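Local structure of Per a 4 allergen (Periplaneta americana, 3EBW) at residues 129-132 / 133-136; 16-19 / 20-24. The protein is a major cockroach allergen bound by IgE, a lipocalin that probably carries small hydrophobic ligands in its beta-barrel. All coordinates share one frame; numbering follows the deposited sequence.

Contact 1: 129-132 / 133-136; sequences SFDD and ATKA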
ATOM      1  N   SER A 129      -3.355 -16.504 -12.035  1.00 57.75           N
ATOM      2  CA  SER A 129      -2.383 -16.754 -10.962  1.00 59.26           C
ATOM      3  C   SER A 129      -1.065 -17.259 -11.520  1.00 58.63           C
ATOM      4  O   SER A 129      -1.022 -17.825 -12.604  1.00 57.45           O
ATOM      5  CB  SER A 129      -2.932 -17.788  -9.989  1.00 84.16           C
ATOM      6  OG  SER A 129      -3.310 -18.965 -10.684  1.00 86.14           O
ATOM      7  N   PHE A 130       0.014 -17.074 -10.774  1.00 79.64           N
ATOM      8  CA  PHE A 130       1.321 -17.520 -11.241  1.00 81.58           C
ATOM      9  C   PHE A 130       1.753 -18.883 -10.703  1.00 83.65           C
ATOM     10  O   PHE A 130       1.511 -19.202  -9.547  1.00 84.75           O
ATOM     11  CB  PHE A 130       2.405 -16.510 -10.844  1.00 70.81           C
ATOM     12  CG  PHE A 130       2.289 -15.168 -11.522  1.00 69.28           C
ATOM     13  CD1 PHE A 130       1.901 -15.066 -12.855  1.00 68.01           C
ATOM     14  CD2 PHE A 130       2.637 -14.011 -10.841  1.00 67.47           C
ATOM     15  CE1 PHE A 130       1.865 -13.835 -13.485  1.00 66.58           C
ATOM     16  CE2 PHE A 130       2.605 -12.796 -11.465  1.00 66.83           C
ATOM     17  CZ  PHE A 130       2.219 -12.702 -12.788  1.00 66.15           C
ATOM     18  N   ASP A 131       2.391 -19.691 -11.542  1.00 80.13           N
ATOM     19  CA  ASP A 131       2.909 -20.974 -11.078  1.00 83.15           C
ATOM     20  C   ASP A 131       4.292 -20.618 -10.530  1.00 84.63           C
ATOM     21  O   ASP A 131       4.910 -19.660 -10.987  1.00 84.66           O
ATOM     22  CB  ASP A 131       3.010 -21.989 -12.226  1.00127.17           C
ATOM     23  CG  ASP A 131       3.855 -21.498 -13.386  1.00129.62           C
ATOM     24  OD1 ASP A 131       3.920 -22.210 -14.411  1.00129.72           O
ATOM     25  OD2 ASP A 131       4.456 -20.412 -13.286  1.00130.91           O
ATOM     26  N   ASP A 132       4.777 -21.360  -9.544  1.00128.92           N
ATOM     27  CA  ASP A 132       6.073 -21.043  -8.952  1.00129.22           C
ATOM     28  C   ASP A 132       7.137 -20.716  -9.990  1.00129.13           C
ATOM     29  O   ASP A 132       8.067 -19.958  -9.720  1.00129.27           O
ATOM     30  CB  ASP A 132       6.509 -22.185  -8.033  1.00 96.69           C
ATOM     31  CG  ASP A 132       5.602 -22.311  -6.816  1.00 98.24           C
ATOM     32  OD1 ASP A 132       5.719 -21.470  -5.898  1.00 98.35           O
ATOM     33  OD2 ASP A 132       4.753 -23.228  -6.785  1.00 99.02           O
ATOM     34  N   ALA A 133       6.976 -21.265 -11.188  1.00 99.43           N
ATOM     35  CA  ALA A 133       7.914 -21.015 -12.275  1.00 98.47           C
ATOM     36  C   ALA A 133       7.947 -19.526 -12.621  1.00 97.77           C
ATOM     37  O   ALA A 133       8.971 -18.852 -12.457  1.00 97.39           O
ATOM     38  CB  ALA A 133       7.504 -21.818 -13.498  1.00 72.70           C
ATOM     39  N   THR A 134       6.814 -19.026 -13.109  1.00 95.52           N
ATOM     40  CA  THR A 134       6.666 -17.624 -13.490  1.00 92.91           C
ATOM     41  C   THR A 134       7.146 -16.703 -12.362  1.00 90.52           C
ATOM     42  O   THR A 134       8.121 -15.971 -12.534  1.00 89.08           O
ATOM     43  CB  THR A 134       5.179 -17.302 -13.847  1.00 70.01           C
ATOM     44  OG1 THR A 134       4.713 -18.217 -14.848  1.00 68.42           O
ATOM     45  CG2 THR A 134       5.050 -15.890 -14.389  1.00 70.42           C
ATOM     46  N   LYS A 135       6.470 -16.754 -11.214  1.00 72.52           N
ATOM     47  CA  LYS A 135       6.828 -15.932 -10.051  1.00 71.48           C
ATOM     48  C   LYS A 135       8.337 -15.721  -9.958  1.00 70.17           C
ATOM     49  O   LYS A 135       8.818 -14.611  -9.704  1.00 68.48           O
ATOM     50  CB  LYS A 135       6.344 -16.586  -8.752  1.00 86.26           C
ATOM     51  CG  LYS A 135       4.934 -16.231  -8.324  1.00 85.70           C
ATOM     52  CD  LYS A 135       4.817 -16.378  -6.813  1.00 85.97           C
ATOM     53  CE  LYS A 135       3.557 -15.724  -6.263  1.00 86.53           C
ATOM     54  NZ  LYS A 135       3.703 -15.340  -4.822  1.00 86.26           N
ATOM     55  N   ALA A 136       9.074 -16.807 -10.158  1.00 78.72           N
ATOM     56  CA  ALA A 136      10.526 -16.773 -10.113  1.00 77.52           C
ATOM     57  C   ALA A 136      11.035 -15.690 -11.054  1.00 75.77           C
ATOM     58  O   ALA A 136      11.783 -14.785 -10.654  1.00 75.62           O
ATOM     59  CB  ALA A 136      11.080 -18.124 -10.534  1.00 94.54           C
TER
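Asp131 stands at the N-cap of helix 132-142, the helix that packs against the outside of the lipocalin barrel, and the chain turns there from an extended run at Phe130 and Asp131 into the first helical turn. The backbone bonds of that turn are slack: Lys135 N reaches Asp131 O and Ala136 N reaches Asp132 O, both weak and both 3.3 Å long. What closes the helix end more firmly is the Asp131 side chain. Its CG sits between the backbone N and the carbonyl carbon (chi1 56°), which swings the carboxylate over the start of the helix. There OD2 accepts the backbone N-H of Thr134 at 2.7 Å in a nearly straight bond (168°), doing for this N-H what a preceding turn would have done. The carboxylate's negative charge also lies at the helix N terminus, where the helix dipole would be expected to favour it.

Below the cap, Phe130 lies across the side chains of Thr134 and Lys135 at about a right angle to each. Its CB rests 3.6 Å from Lys135 CG, while the ring atom CD1 comes equally close to Thr134 CG2. Phe130, just before the cap, also touches Leu25 and Ile123 of the barrel strands and Leu149 of a loop, setting the helix start against the barrel. Thr134 splits its two branches between these neighbours: CG2, anti to the backbone N, goes to the ring, whereas OG1 donates to Asp131 OD2 at 2.7 Å, arriving on the opposite face of the carboxylate plane from Thr134 N.

Contact 2: 16-19 / 20-24; sequences TKYV and GTWYE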
ATOM      1  N   THR A  16       1.147  -5.141 -30.364  1.00 56.88           N
ATOM      2  CA  THR A  16       0.253  -5.960 -31.142  1.00 59.40           C
ATOM      3  C   THR A  16       0.297  -7.344 -30.529  1.00 59.75           C
ATOM      4  O   THR A  16      -0.698  -8.050 -30.522  1.00 60.19           O
ATOM      5  CB  THR A  16       0.694  -6.004 -32.599  1.00 67.39           C
ATOM      6  OG1 THR A  16       1.039  -4.679 -33.015  1.00 69.96           O
ATOM      7  CG2 THR A  16      -0.437  -6.504 -33.476  1.00 67.38           C
ATOM      8  N   LYS A  17       1.458  -7.723 -30.006  1.00 84.35           N
ATOM      9  CA  LYS A  17       1.624  -9.023 -29.362  1.00 84.10           C
ATOM     10  C   LYS A  17       1.104  -8.965 -27.925  1.00 83.98           C
ATOM     11  O   LYS A  17       1.087  -9.971 -27.215  1.00 84.27           O
ATOM     12  CB  LYS A  17       3.099  -9.424 -29.336  1.00 73.86           C
ATOM     13  CG  LYS A  17       3.670  -9.925 -30.652  1.00 76.59           C
ATOM     14  CD  LYS A  17       5.130 -10.315 -30.457  1.00 77.44           C
ATOM     15  CE  LYS A  17       5.760 -10.902 -31.697  1.00 77.31           C
ATOM     16  NZ  LYS A  17       7.229 -11.015 -31.490  1.00 78.00           N
ATOM     17  N   TYR A  18       0.689  -7.775 -27.503  1.00 50.05           N
ATOM     18  CA  TYR A  18       0.184  -7.566 -26.156  1.00 49.33           C
ATOM     19  C   TYR A  18      -1.323  -7.695 -26.150  1.00 48.79           C
ATOM     20  O   TYR A  18      -1.963  -7.559 -25.117  1.00 48.67           O
ATOM     21  CB  TYR A  18       0.568  -6.177 -25.667  1.00 47.16           C
ATOM     22  CG  TYR A  18       0.559  -6.071 -24.165  1.00 46.75           C
ATOM     23  CD1 TYR A  18       1.558  -6.672 -23.403  1.00 46.31           C
ATOM     24  CD2 TYR A  18      -0.471  -5.408 -23.502  1.00 46.51           C
ATOM     25  CE1 TYR A  18       1.531  -6.618 -22.027  1.00 44.55           C
ATOM     26  CE2 TYR A  18      -0.508  -5.350 -22.132  1.00 44.70           C
ATOM     27  CZ  TYR A  18       0.493  -5.959 -21.389  1.00 45.44           C
ATOM     28  OH  TYR A  18       0.431  -5.935 -20.011  1.00 44.15           O
ATOM     29  N   VAL A  19      -1.889  -7.925 -27.326  1.00 48.85           N
ATOM     30  CA  VAL A  19      -3.325  -8.079 -27.463  1.00 49.21           C
ATOM     31  C   VAL A  19      -3.816  -9.124 -26.468  1.00 48.99           C
ATOM     32  O   VAL A  19      -3.050  -9.983 -26.035  1.00 48.32           O
ATOM     33  CB  VAL A  19      -3.692  -8.492 -28.924  1.00 54.50           C
ATOM     34  CG1 VAL A  19      -4.887  -9.440 -28.937  1.00 53.87           C
ATOM     35  CG2 VAL A  19      -4.019  -7.238 -29.747  1.00 54.12           C
ATOM     36  N   GLY A  20      -5.085  -9.036 -26.090  1.00 47.21           N
ATOM     37  CA  GLY A  20      -5.620 -10.003 -25.154  1.00 47.74           C
ATOM     38  C   GLY A  20      -6.108  -9.487 -23.802  1.00 47.65           C
ATOM     39  O   GLY A  20      -6.328  -8.288 -23.607  1.00 48.41           O
ATOM     40  N   THR A  21      -6.287 -10.424 -22.869  1.00 53.67           N
ATOM     41  CA  THR A  21      -6.781 -10.120 -21.530  1.00 51.16           C
ATOM     42  C   THR A  21      -5.739 -10.379 -20.467  1.00 49.52           C
ATOM     43  O   THR A  21      -5.331 -11.516 -20.240  1.00 45.83           O
ATOM     44  CB  THR A  21      -8.024 -10.951 -21.205  1.00 60.33           C
ATOM     45  OG1 THR A  21      -9.083 -10.568 -22.090  1.00 61.78           O
ATOM     46  CG2 THR A  21      -8.469 -10.719 -19.766  1.00 59.39           C
ATOM     47  N   TRP A  22      -5.310  -9.301 -19.821  1.00 64.84           N
ATOM     48  CA  TRP A  22      -4.321  -9.408 -18.774  1.00 65.85           C
ATOM     49  C   TRP A  22      -4.936  -9.162 -17.395  1.00 65.94           C
ATOM     50  O   TRP A  22      -5.490  -8.098 -17.130  1.00 63.99           O
ATOM     51  CB  TRP A  22      -3.192  -8.413 -19.016  1.00 47.01           C
ATOM     52  CG  TRP A  22      -2.367  -8.689 -20.212  1.00 50.43           C
ATOM     53  CD1 TRP A  22      -2.560  -8.200 -21.472  1.00 52.36           C
ATOM     54  CD2 TRP A  22      -1.220  -9.549 -20.287  1.00 52.12           C
ATOM     55  NE1 TRP A  22      -1.604  -8.699 -22.325  1.00 52.81           N
ATOM     56  CE2 TRP A  22      -0.770  -9.529 -21.627  1.00 51.65           C
ATOM     57  CE3 TRP A  22      -0.525 -10.334 -19.352  1.00 51.93           C
ATOM     58  CZ2 TRP A  22       0.331 -10.265 -22.058  1.00 52.54           C
ATOM     59  CZ3 TRP A  22       0.577 -11.071 -19.785  1.00 53.63           C
ATOM     60  CH2 TRP A  22       0.992 -11.028 -21.128  1.00 52.43           C
ATOM     61  N   TYR A  23      -4.852 -10.158 -16.523  1.00 55.52           N
ATOM     62  CA  TYR A  23      -5.375 -10.004 -15.171  1.00 55.92           C
ATOM     63  C   TYR A  23      -4.303  -9.373 -14.276  1.00 53.02           C
ATOM     64  O   TYR A  23      -3.128  -9.746 -14.325  1.00 50.51           O
ATOM     65  CB  TYR A  23      -5.805 -11.362 -14.590  1.00 63.59           C
ATOM     66  CG  TYR A  23      -6.950 -12.012 -15.335  1.00 67.29           C
ATOM     67  CD1 TYR A  23      -8.200 -11.405 -15.413  1.00 67.75           C
ATOM     68  CD2 TYR A  23      -6.765 -13.215 -16.012  1.00 69.21           C
ATOM     69  CE1 TYR A  23      -9.223 -11.985 -16.157  1.00 69.29           C
ATOM     70  CE2 TYR A  23      -7.785 -13.795 -16.756  1.00 68.89           C
ATOM     71  CZ  TYR A  23      -8.996 -13.180 -16.825  1.00 69.18           C
ATOM     72  OH  TYR A  23      -9.966 -13.761 -17.591  1.00 71.09           O
ATOM     73  N   GLU A  24      -4.710  -8.400 -13.473  1.00 39.02           N
ATOM     74  CA  GLU A  24      -3.771  -7.740 -12.576  1.00 38.65           C
ATOM     75  C   GLU A  24      -3.619  -8.607 -11.324  1.00 37.44           C
ATOM     76  O   GLU A  24      -4.521  -8.673 -10.508  1.00 36.03           O
ATOM     77  CB  GLU A  24      -4.287  -6.346 -12.222  1.00 45.21           C
ATOM     78  CG  GLU A  24      -3.410  -5.577 -11.271  1.00 45.35           C
ATOM     79  CD  GLU A  24      -3.708  -4.087 -11.301  1.00 47.63           C
ATOM     80  OE1 GLU A  24      -3.284  -3.373 -10.371  1.00 46.69           O
ATOM     81  OE2 GLU A  24      -4.367  -3.624 -12.264  1.00 47.91           O
TER
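The entrance to strand 20-27, the first strand of the barrel, is where Tyr18, within the type I turn from Thr16 to Val19, lays its ring against Trp22, two residues into the strand. The tyrosine ring and the five-membered ring of the indole form an offset stack, with centroids 4.0 Å apart and planes only 15° from parallel. Trp22 NE1 lies over the centre of the Tyr18 ring, and Tyr18 CE2 approaches Trp22 CD1 to 3.6 Å. The same indole nitrogen donates to Tyr18 O at 3.0 Å. That oxygen lies almost in the indole plane, although the N-H meets the carbonyl tilted 33° from the carbonyl's own plane. One residue thus meets the tryptophan twice, ring over face and backbone oxygen at the N-H, which restrains the indole's rotation.

The sequence Gly20-Thr21-Trp22 is the G-x-W signature of lipocalins, which marks the beginning of this strand and the closed end of the barrel. Gly20, with its positive phi, takes a backbone shape in which a CB would be jammed against Val19 O. Two residues on, Trp22 is buried, and its ring also meets that of His126. Tyr18 reaches the stack with CG anti to its own N (chi1 -158°), packs edge-to-face with Tyr44, and hydrogen-bonds through OH to Ser106 OG.

In the fold
From the N terminus, contact 2 comes first: the turn at 16-19 feeds directly into strand 20-27 and lies at the barrel's closed end. The chain then runs through the following strands as far as 119-125, which pairs antiparallel with 20-27, before the loop at 129-132 enters helix 132-142 in contact 1. The two contacts are in series, neither nested nor crossed, with centres 17 Å apart and nearest atoms about 6 Å apart. Their common ground is strand 20-27. Contact 2 builds its start, while Phe130 and Lys135 of contact 1 lean on Leu25 and Phe26 further along, tying the helix to the barrel's surface.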